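Local coordinates for protein peptide chain release factor subunit 1 (Aeropyrum pernix, PDB 3AGK) that probably directs translation termination in this archaeon by responding to the stop codons UAA, UAG and UGA, acting with a GTP-binding partner subunit, at residues A[37-42]-A[86-91]; A[9-14]-A[110-115]; A[300-305]-A[357-362]. One frame throughout, in Å; residues are numbered along the deposited sequence.

Contact 1: residues A[37-42]-A[86-91]; sequences LYIPPG and TSTPPN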
loop_
_atom_site.group_PDB
_atom_site.type_symbol
_atom_site.label_atom_id
_atom_site.label_comp_id
_atom_site.label_asym_id
_atom_site.label_seq_id
_atom_site.Cartn_x
_atom_site.Cartn_y
_atom_site.Cartn_z
ATOM N N LEU A 37 9.330 -18.705 5.172
ATOM C CA LEU A 37 10.412 -18.895 6.139
ATOM C C LEU A 37 11.468 -17.775 6.119
ATOM O O LEU A 37 12.150 -17.571 5.116
ATOM C CB LEU A 37 11.076 -20.246 5.894
ATOM C CG LEU A 37 12.360 -20.541 6.654
ATOM C CD1 LEU A 37 12.037 -20.771 8.122
ATOM C CD2 LEU A 37 13.015 -21.759 6.066
ATOM N N TYR A 38 11.602 -17.063 7.235
ATOM C CA TYR A 38 12.542 -15.948 7.354
ATOM C C TYR A 38 13.612 -16.267 8.393
ATOM O O TYR A 38 13.295 -16.605 9.532
ATOM C CB TYR A 38 11.818 -14.693 7.831
ATOM C CG TYR A 38 10.828 -14.060 6.877
ATOM C CD1 TYR A 38 9.605 -14.663 6.592
ATOM C CD2 TYR A 38 11.088 -12.816 6.316
ATOM C CE1 TYR A 38 8.688 -14.053 5.731
ATOM C CE2 TYR A 38 10.185 -12.202 5.464
ATOM C CZ TYR A 38 8.987 -12.817 5.170
ATOM O OH TYR A 38 8.101 -12.183 4.320
ATOM N N ILE A 39 14.877 -16.136 8.023
ATOM C CA ILE A 39 15.970 -16.492 8.921
ATOM C C ILE A 39 16.934 -15.337 9.169
ATOM O O ILE A 39 17.638 -14.906 8.263
ATOM C CB ILE A 39 16.770 -17.666 8.358
ATOM C CG1 ILE A 39 15.828 -18.831 7.994
ATOM C CG2 ILE A 39 17.878 -18.071 9.341
ATOM C CD1 ILE A 39 16.507 -19.930 7.172
ATOM N N PRO A 40 16.972 -14.829 10.405
ATOM C CA PRO A 40 17.865 -13.707 10.721
ATOM C C PRO A 40 19.333 -14.108 10.642
ATOM O O PRO A 40 19.660 -15.291 10.699
ATOM C CB PRO A 40 17.501 -13.372 12.172
ATOM C CG PRO A 40 16.129 -13.927 12.360
ATOM C CD PRO A 40 16.095 -15.174 11.536
ATOM N N PRO A 41 20.225 -13.123 10.523
ATOM C CA PRO A 41 21.657 -13.442 10.472
ATOM C C PRO A 41 22.128 -14.093 11.779
ATOM O O PRO A 41 22.965 -14.987 11.764
ATOM C CB PRO A 41 22.319 -12.074 10.272
ATOM C CG PRO A 41 21.223 -11.173 9.778
ATOM C CD PRO A 41 19.962 -11.681 10.388
ATOM N N GLY A 42 21.577 -13.668 12.903
ATOM C CA GLY A 42 21.942 -14.280 14.166
ATOM C C GLY A 42 21.614 -15.764 14.300
ATOM O O GLY A 42 22.070 -16.416 15.239
ATOM N N THR A 86 26.319 -22.760 3.871
ATOM C CA THR A 86 27.080 -23.022 5.077
ATOM C C THR A 86 26.560 -22.164 6.222
ATOM O O THR A 86 26.398 -22.644 7.347
ATOM C CB THR A 86 28.570 -22.784 4.859
ATOM O OG1 THR A 86 28.738 -21.711 3.927
ATOM C CG2 THR A 86 29.210 -24.041 4.287
ATOM N N SER A 87 26.279 -20.900 5.932
ATOM C CA SER A 87 25.736 -20.005 6.944
ATOM C C SER A 87 24.824 -18.991 6.286
ATOM O O SER A 87 24.961 -18.712 5.093
ATOM C CB SER A 87 26.860 -19.269 7.663
ATOM O OG SER A 87 27.348 -18.218 6.849
ATOM N N THR A 88 23.903 -18.436 7.065
ATOM C CA THR A 88 22.972 -17.443 6.546
ATOM C C THR A 88 23.760 -16.223 6.042
ATOM O O THR A 88 24.788 -15.874 6.623
ATOM C CB THR A 88 21.941 -17.025 7.619
ATOM O OG1 THR A 88 22.260 -15.721 8.108
ATOM C CG2 THR A 88 21.931 -18.022 8.794
ATOM N N PRO A 89 23.306 -15.594 4.937
ATOM C CA PRO A 89 23.940 -14.361 4.462
ATOM C C PRO A 89 23.845 -13.280 5.529
ATOM O O PRO A 89 23.208 -13.484 6.569
ATOM C CB PRO A 89 23.090 -13.963 3.246
ATOM C CG PRO A 89 22.415 -15.190 2.832
ATOM C CD PRO A 89 22.205 -16.015 4.058
ATOM N N PRO A 90 24.464 -12.127 5.274
ATOM C CA PRO A 90 24.533 -11.077 6.296
ATOM C C PRO A 90 23.183 -10.423 6.545
ATOM O O PRO A 90 22.965 -9.893 7.640
ATOM C CB PRO A 90 25.506 -10.061 5.689
ATOM C CG PRO A 90 26.207 -10.814 4.565
ATOM C CD PRO A 90 25.200 -11.765 4.052
ATOM N N ASN A 91 22.295 -10.457 5.554
ATOM C CA ASN A 91 20.969 -9.872 5.716
ATOM C C ASN A 91 19.915 -10.931 5.992
ATOM O O ASN A 91 18.719 -10.635 5.988
ATOM C CB ASN A 91 20.566 -9.083 4.476
ATOM C CG ASN A 91 21.197 -7.712 4.427
ATOM O OD1 ASN A 91 21.914 -7.314 5.343
ATOM N ND2 ASN A 91 20.926 -6.976 3.354
#
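The chain leaves strand 34-39 through Pro40 and Pro41 and passes beside the irregular segment 86-91, the nearest CA atoms, those of Pro41 and Pro90, being 5.6 Å apart. Pro40, Pro41, Pro89 and Pro90 have no N-H to give, and the two backbones meet without hydrogen bonding to each other. Thr88 is the central side chain. Its OG1 turns back along its own segment and donates to Pro89 O at 2.9 Å, in the carbonyl plane and on a lone pair, with a C=O...OG1 angle of 138°. This bond accompanies an unusual chi1 of 106°, away from the staggered positions, and leaves OG1 lying 3.3 Å from Pro41 CA. The methyl of Thr88 points to the strand end, where its CG2 sits 4.1 Å from Ile39 CG2, the two side chains crossing obliquely. Within eRF1 domain 1, these segments bracket a helical excursion containing helices 45-58 and 65-82; the chain returns along strand 93-98, antiparallel to 34-39, and Ile39 shares backbone hydrogen bonding with Leu93. Leu45, at the start of helix 45-58, touches both Ile39 and Thr88. Farther out, the Pro41 ring comes tip-first against the carbonyl of Pro90: CG lies 3.0 Å from Pro90 O, a tight approach, while CB of Pro41 follows at 3.5 Å from the same oxygen. Asn91 sends its CB away from segment 37-42, and its ND2 donates to Pro113 O.

Contact 2: residues A[9-14]-A[110-115]; sequences RLTISK and MFSPPE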
loop_
_atom_site.group_PDB
_atom_site.type_symbol
_atom_site.label_atom_id
_atom_site.label_comp_id
_atom_site.label_asym_id
_atom_site.label_seq_id
_atom_site.Cartn_x
_atom_site.Cartn_y
_atom_site.Cartn_z
ATOM N N ARG A 9 25.860 -13.505 -2.330
ATOM C CA ARG A 9 25.384 -13.484 -3.718
ATOM C C ARG A 9 23.867 -13.631 -3.824
ATOM O O ARG A 9 23.291 -13.323 -4.868
ATOM C CB ARG A 9 26.050 -14.575 -4.575
ATOM C CG ARG A 9 27.522 -14.383 -4.907
ATOM C CD ARG A 9 27.964 -15.477 -5.886
ATOM N NE ARG A 9 29.381 -15.424 -6.222
ATOM C CZ ARG A 9 29.872 -14.987 -7.382
ATOM N NH1 ARG A 9 29.062 -14.556 -8.343
ATOM N NH2 ARG A 9 31.182 -14.980 -7.584
ATOM N N LEU A 10 23.233 -14.124 -2.762
ATOM C CA LEU A 10 21.773 -14.276 -2.713
ATOM C C LEU A 10 21.019 -12.951 -2.572
ATOM O O LEU A 10 19.795 -12.918 -2.717
ATOM C CB LEU A 10 21.346 -15.171 -1.535
ATOM C CG LEU A 10 21.203 -16.691 -1.637
ATOM C CD1 LEU A 10 20.649 -17.131 -2.983
ATOM C CD2 LEU A 10 22.529 -17.353 -1.367
ATOM N N THR A 11 21.729 -11.870 -2.255
ATOM C CA THR A 11 21.066 -10.595 -1.956
ATOM C C THR A 11 20.459 -9.919 -3.191
ATOM O O THR A 11 21.046 -9.934 -4.269
ATOM C CB THR A 11 21.999 -9.614 -1.209
ATOM O OG1 THR A 11 22.556 -10.270 -0.064
ATOM C CG2 THR A 11 21.231 -8.387 -0.747
ATOM N N ILE A 12 19.264 -9.359 -3.027
ATOM C CA ILE A 12 18.585 -8.633 -4.093
ATOM C C ILE A 12 18.246 -7.233 -3.613
ATOM O O ILE A 12 18.108 -6.995 -2.416
ATOM C CB ILE A 12 17.279 -9.328 -4.526
ATOM C CG1 ILE A 12 16.267 -9.325 -3.380
ATOM C CG2 ILE A 12 17.556 -10.753 -5.044
ATOM C CD1 ILE A 12 14.949 -10.003 -3.713
ATOM N N SER A 13 18.108 -6.305 -4.548
ATOM C CA SER A 13 17.815 -4.922 -4.215
ATOM C C SER A 13 16.335 -4.756 -3.921
ATOM O O SER A 13 15.549 -5.672 -4.138
ATOM C CB SER A 13 18.175 -4.027 -5.390
ATOM O OG SER A 13 17.402 -4.388 -6.522
ATOM N N LYS A 14 15.963 -3.568 -3.458
ATOM C CA LYS A 14 14.564 -3.212 -3.294
ATOM C C LYS A 14 13.833 -3.168 -4.631
ATOM O O LYS A 14 12.634 -3.435 -4.700
ATOM C CB LYS A 14 14.437 -1.871 -2.573
ATOM C CG LYS A 14 15.056 -1.882 -1.189
ATOM C CD LYS A 14 14.800 -0.586 -0.444
ATOM C CE LYS A 14 15.467 -0.611 0.922
ATOM N NZ LYS A 14 15.065 0.540 1.780
ATOM N N MET A 110 14.216 -18.441 -3.026
ATOM C CA MET A 110 15.165 -18.224 -1.943
ATOM C C MET A 110 16.020 -17.008 -2.217
ATOM O O MET A 110 16.553 -16.871 -3.296
ATOM C CB MET A 110 16.061 -19.440 -1.711
ATOM C CG MET A 110 16.914 -19.253 -0.452
ATOM S SD MET A 110 18.036 -20.595 -0.035
ATOM C CE MET A 110 18.931 -20.820 -1.564
ATOM N N PHE A 111 16.153 -16.117 -1.243
ATOM C CA PHE A 111 17.018 -14.955 -1.429
ATOM C C PHE A 111 17.433 -14.288 -0.128
ATOM O O PHE A 111 16.952 -14.643 0.972
ATOM C CB PHE A 111 16.344 -13.923 -2.332
ATOM C CG PHE A 111 15.042 -13.417 -1.796
ATOM C CD1 PHE A 111 14.987 -12.225 -1.089
ATOM C CD2 PHE A 111 13.875 -14.139 -1.988
ATOM C CE1 PHE A 111 13.794 -11.753 -0.585
ATOM C CE2 PHE A 111 12.666 -13.675 -1.483
ATOM C CZ PHE A 111 12.625 -12.475 -0.781
ATOM N N SER A 112 18.343 -13.324 -0.254
ATOM C CA SER A 112 18.646 -12.450 0.863
ATOM C C SER A 112 18.046 -11.077 0.558
ATOM O O SER A 112 18.146 -10.588 -0.555
ATOM C CB SER A 112 20.152 -12.388 1.129
ATOM O OG SER A 112 20.434 -11.626 2.296
ATOM N N PRO A 113 17.374 -10.469 1.541
ATOM C CA PRO A 113 16.683 -9.195 1.308
ATOM C C PRO A 113 17.627 -7.988 1.400
ATOM O O PRO A 113 18.686 -8.100 2.020
ATOM C CB PRO A 113 15.654 -9.160 2.441
ATOM C CG PRO A 113 16.305 -9.926 3.550
ATOM C CD PRO A 113 17.123 -11.005 2.891
ATOM N N PRO A 114 17.237 -6.841 0.812
ATOM C CA PRO A 114 18.111 -5.659 0.830
ATOM C C PRO A 114 18.324 -5.198 2.264
ATOM O O PRO A 114 19.338 -4.583 2.601
ATOM C CB PRO A 114 17.307 -4.600 0.060
ATOM C CG PRO A 114 16.133 -5.302 -0.532
ATOM C CD PRO A 114 15.905 -6.545 0.260
ATOM N N GLU A 115 17.342 -5.523 3.095
ATOM C CA GLU A 115 17.280 -5.141 4.494
ATOM C C GLU A 115 17.498 -6.370 5.379
ATOM O O GLU A 115 16.997 -7.449 5.079
ATOM C CB GLU A 115 15.883 -4.583 4.786
ATOM C CG GLU A 115 14.742 -5.625 4.633
ATOM C CD GLU A 115 13.938 -5.472 3.346
ATOM O OE1 GLU A 115 14.489 -4.964 2.354
ATOM O OE2 GLU A 115 12.750 -5.856 3.318
#
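A single beta bridge of parallel pattern joins segment 9-14 to the chain just past strand 107-111, an outermost strand of the four-stranded sheet in eRF1 domain 1. Thr11 pairs with Ser112, their CA atoms 4.2 Å apart, and Ser112 makes both bonds, with the residues flanking Thr11. Ser112 N gives an almost straight bond to Leu10 O (2.9 Å, 177° at the hydrogen), although it reaches that oxygen from above the carbonyl plane. Ile12 N returns the link to Ser112 O at 3.0 Å, nearly along the C=O axis. The same oxygen takes a CA-H...O contact from Thr11 CA at 3.2 Å. Ser112 OG is satisfied by Gly92 O. Beyond the bridge, Ser13 is the N-cap of helix 14-24: its side chain caps a backbone N of the first turn, while Glu16 OE1 accepts from Ser13 N, a reciprocal pattern of the capping-box kind. Pro114 packs against this helix start, its CG 3.2 Å from Ile12 O and 3.6 Å from Lys14 CG. Ile12 and Phe111 both take the crowded chi1 (65° and 60°), Phe111 CG and Ile12 CG1 each between N and C; the extended Ile12 tip thereby brings CD1 obliquely to Phe111 CD1, 3.4 Å away.

Contact 3: residues A[300-305]-A[357-362]; sequences IVYGEK and KTFGGL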
loop_
_atom_site.group_PDB
_atom_site.type_symbol
_atom_site.label_atom_id
_atom_site.label_comp_id
_atom_site.label_asym_id
_atom_site.label_seq_id
_atom_site.Cartn_x
_atom_site.Cartn_y
_atom_site.Cartn_z
ATOM N N ILE A 300 -5.871 17.882 -26.102
ATOM C CA ILE A 300 -5.675 16.518 -25.637
ATOM C C ILE A 300 -5.574 15.553 -26.811
ATOM O O ILE A 300 -5.922 15.884 -27.947
ATOM C CB ILE A 300 -6.842 16.040 -24.764
ATOM C CG1 ILE A 300 -8.129 16.048 -25.590
ATOM C CG2 ILE A 300 -6.965 16.877 -23.479
ATOM C CD1 ILE A 300 -9.346 15.879 -24.750
ATOM N N VAL A 301 -5.103 14.351 -26.524
ATOM C CA VAL A 301 -4.931 13.340 -27.552
ATOM C C VAL A 301 -5.284 11.997 -26.924
ATOM O O VAL A 301 -5.075 11.791 -25.730
ATOM C CB VAL A 301 -3.479 13.320 -28.052
ATOM C CG1 VAL A 301 -2.520 13.077 -26.878
ATOM C CG2 VAL A 301 -3.292 12.292 -29.152
ATOM N N TYR A 302 -5.859 11.100 -27.715
ATOM C CA TYR A 302 -6.136 9.747 -27.250
ATOM C C TYR A 302 -6.208 8.839 -28.460
ATOM O O TYR A 302 -6.256 9.318 -29.595
ATOM C CB TYR A 302 -7.426 9.678 -26.421
ATOM C CG TYR A 302 -8.587 10.469 -26.984
ATOM C CD1 TYR A 302 -9.507 9.882 -27.862
ATOM C CD2 TYR A 302 -8.771 11.806 -26.632
ATOM C CE1 TYR A 302 -10.570 10.614 -28.389
ATOM C CE2 TYR A 302 -9.830 12.546 -27.138
ATOM C CZ TYR A 302 -10.731 11.948 -28.012
ATOM O OH TYR A 302 -11.780 12.699 -28.507
ATOM N N GLY A 303 -6.215 7.532 -28.211
ATOM C CA GLY A 303 -6.084 6.546 -29.270
ATOM C C GLY A 303 -4.598 6.305 -29.429
ATOM O O GLY A 303 -3.824 7.265 -29.531
ATOM N N GLU A 304 -4.190 5.041 -29.418
ATOM C CA GLU A 304 -2.769 4.697 -29.437
ATOM C C GLU A 304 -1.973 5.374 -30.561
ATOM O O GLU A 304 -0.894 5.922 -30.321
ATOM C CB GLU A 304 -2.593 3.178 -29.480
ATOM C CG GLU A 304 -2.805 2.544 -28.123
ATOM C CD GLU A 304 -2.985 1.038 -28.186
ATOM O OE1 GLU A 304 -2.532 0.423 -29.176
ATOM O OE2 GLU A 304 -3.582 0.477 -27.234
ATOM N N LYS A 305 -2.507 5.331 -31.778
ATOM C CA LYS A 305 -1.838 5.923 -32.924
ATOM C C LYS A 305 -1.639 7.410 -32.668
ATOM O O LYS A 305 -0.529 7.920 -32.809
ATOM C CB LYS A 305 -2.635 5.692 -34.212
ATOM C CG LYS A 305 -2.805 4.223 -34.592
ATOM C CD LYS A 305 -4.250 3.706 -34.374
ATOM C CE LYS A 305 -4.582 3.489 -32.889
ATOM N NZ LYS A 305 -5.878 4.127 -32.492
ATOM N N LYS A 357 -12.694 3.100 -19.255
ATOM C CA LYS A 357 -13.789 2.671 -20.126
ATOM C C LYS A 357 -13.849 3.535 -21.375
ATOM O O LYS A 357 -14.022 3.031 -22.475
ATOM C CB LYS A 357 -15.158 2.687 -19.408
ATOM C CG LYS A 357 -16.328 2.309 -20.329
ATOM C CD LYS A 357 -17.715 2.590 -19.748
ATOM C CE LYS A 357 -18.764 1.855 -20.585
ATOM N NZ LYS A 357 -20.173 2.192 -20.264
ATOM N N THR A 358 -13.711 4.841 -21.209
ATOM C CA THR A 358 -13.981 5.696 -22.344
ATOM C C THR A 358 -12.746 6.015 -23.197
ATOM O O THR A 358 -12.892 6.364 -24.359
ATOM C CB THR A 358 -14.874 6.940 -21.996
ATOM O OG1 THR A 358 -14.113 8.145 -21.978
ATOM C CG2 THR A 358 -15.595 6.745 -20.679
ATOM N N PHE A 359 -11.549 5.838 -22.633
ATOM C CA PHE A 359 -10.304 6.130 -23.343
ATOM C C PHE A 359 -9.290 4.989 -23.290
ATOM O O PHE A 359 -8.109 5.176 -23.604
ATOM C CB PHE A 359 -9.669 7.392 -22.780
ATOM C CG PHE A 359 -10.491 8.621 -22.998
ATOM C CD1 PHE A 359 -11.209 9.185 -21.954
ATOM C CD2 PHE A 359 -10.548 9.214 -24.252
ATOM C CE1 PHE A 359 -11.964 10.330 -22.143
ATOM C CE2 PHE A 359 -11.294 10.360 -24.460
ATOM C CZ PHE A 359 -12.011 10.919 -23.401
ATOM N N GLY A 360 -9.754 3.814 -22.877
ATOM C CA GLY A 360 -8.882 2.668 -22.751
ATOM C C GLY A 360 -7.755 2.925 -21.775
ATOM O O GLY A 360 -6.730 2.254 -21.817
ATOM N N GLY A 361 -7.950 3.885 -20.877
ATOM C CA GLY A 361 -6.944 4.188 -19.874
ATOM C C GLY A 361 -5.634 4.726 -20.452
ATOM O O GLY A 361 -4.557 4.465 -19.905
ATOM N N LEU A 362 -5.730 5.477 -21.553
ATOM C CA LEU A 362 -4.563 6.134 -22.165
ATOM C C LEU A 362 -4.958 7.459 -22.808
ATOM O O LEU A 362 -5.730 7.483 -23.765
ATOM C CB LEU A 362 -3.984 5.243 -23.267
ATOM C CG LEU A 362 -2.491 5.099 -23.588
ATOM C CD1 LEU A 362 -2.298 5.051 -25.119
ATOM C CD2 LEU A 362 -1.619 6.142 -22.962
HETATM O O HOH W 1 -6.585 6.281 -25.846
#
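In eRF1 domain 3, a Pelota-clan domain with a mixed sheet between helices, strand 300-302 runs antiparallel to 362-366, and this contact lies where the pair opens out. Val301 still bonds to Gly364 through the backbone, but Tyr302 CA and Leu362 CA are already 6.4 Å apart. A water fills the step, accepting from Gly303 N at 2.7 Å and donating to Leu362 O at 2.6 Å. Beside it, Tyr302 takes the crowded rotamer, CG between N and C (chi1 43°), which presents one ring face to helix 352-359. Phe359, with CG anti to its carbonyl carbon, turns an edge into that face: its CE2 stands over the centre of the Tyr302 ring, with centroids 4.8 Å apart and planes at 65°, a T-shaped stack. The closest atoms are Tyr302 CG and Phe359 CD2 at 3.6 Å. Phe289 of helix 277-294 makes a second edge-to-face pair with Phe359. A type I' turn runs from Phe359 to Leu362, with Leu362 N donating to Phe359 O at 3.2 Å, and Gly360 and Gly361 supply its positive phi values. Arg325 ties both segments together, salt-bridged to Glu304 OE2 and hydrogen-bonded to Gly360 O. Leu362 sits off the staggered positions (chi1 -144°), and its CD1 meets Glu304 CG at 3.9 Å, the two side chains crossing at about a right angle.

Contacts 1 and 2 belong to one neighbourhood, their centres about 11 Å apart, and both reach the four-stranded sheet of eRF1 domain 1. Along the chain, contact 1 is nested inside the loop closed by contact 2. They touch directly, Asn91 and Pro89 packing on segment 110-115. The disulfide Cys97-Cys108 joins strands 93-98 and 107-111 of that sheet. Contact 3 follows later, in eRF1 domain 3, with its centre about 49 Å from that of contact 1 and about 39 Å from that of contact 2; even the nearest atoms of contacts 2 and 3 are about 24 Å apart. The contacts therefore lie in two different domains of an elongated factor, the first and third, with eRF1 domain 2 between them in sequence.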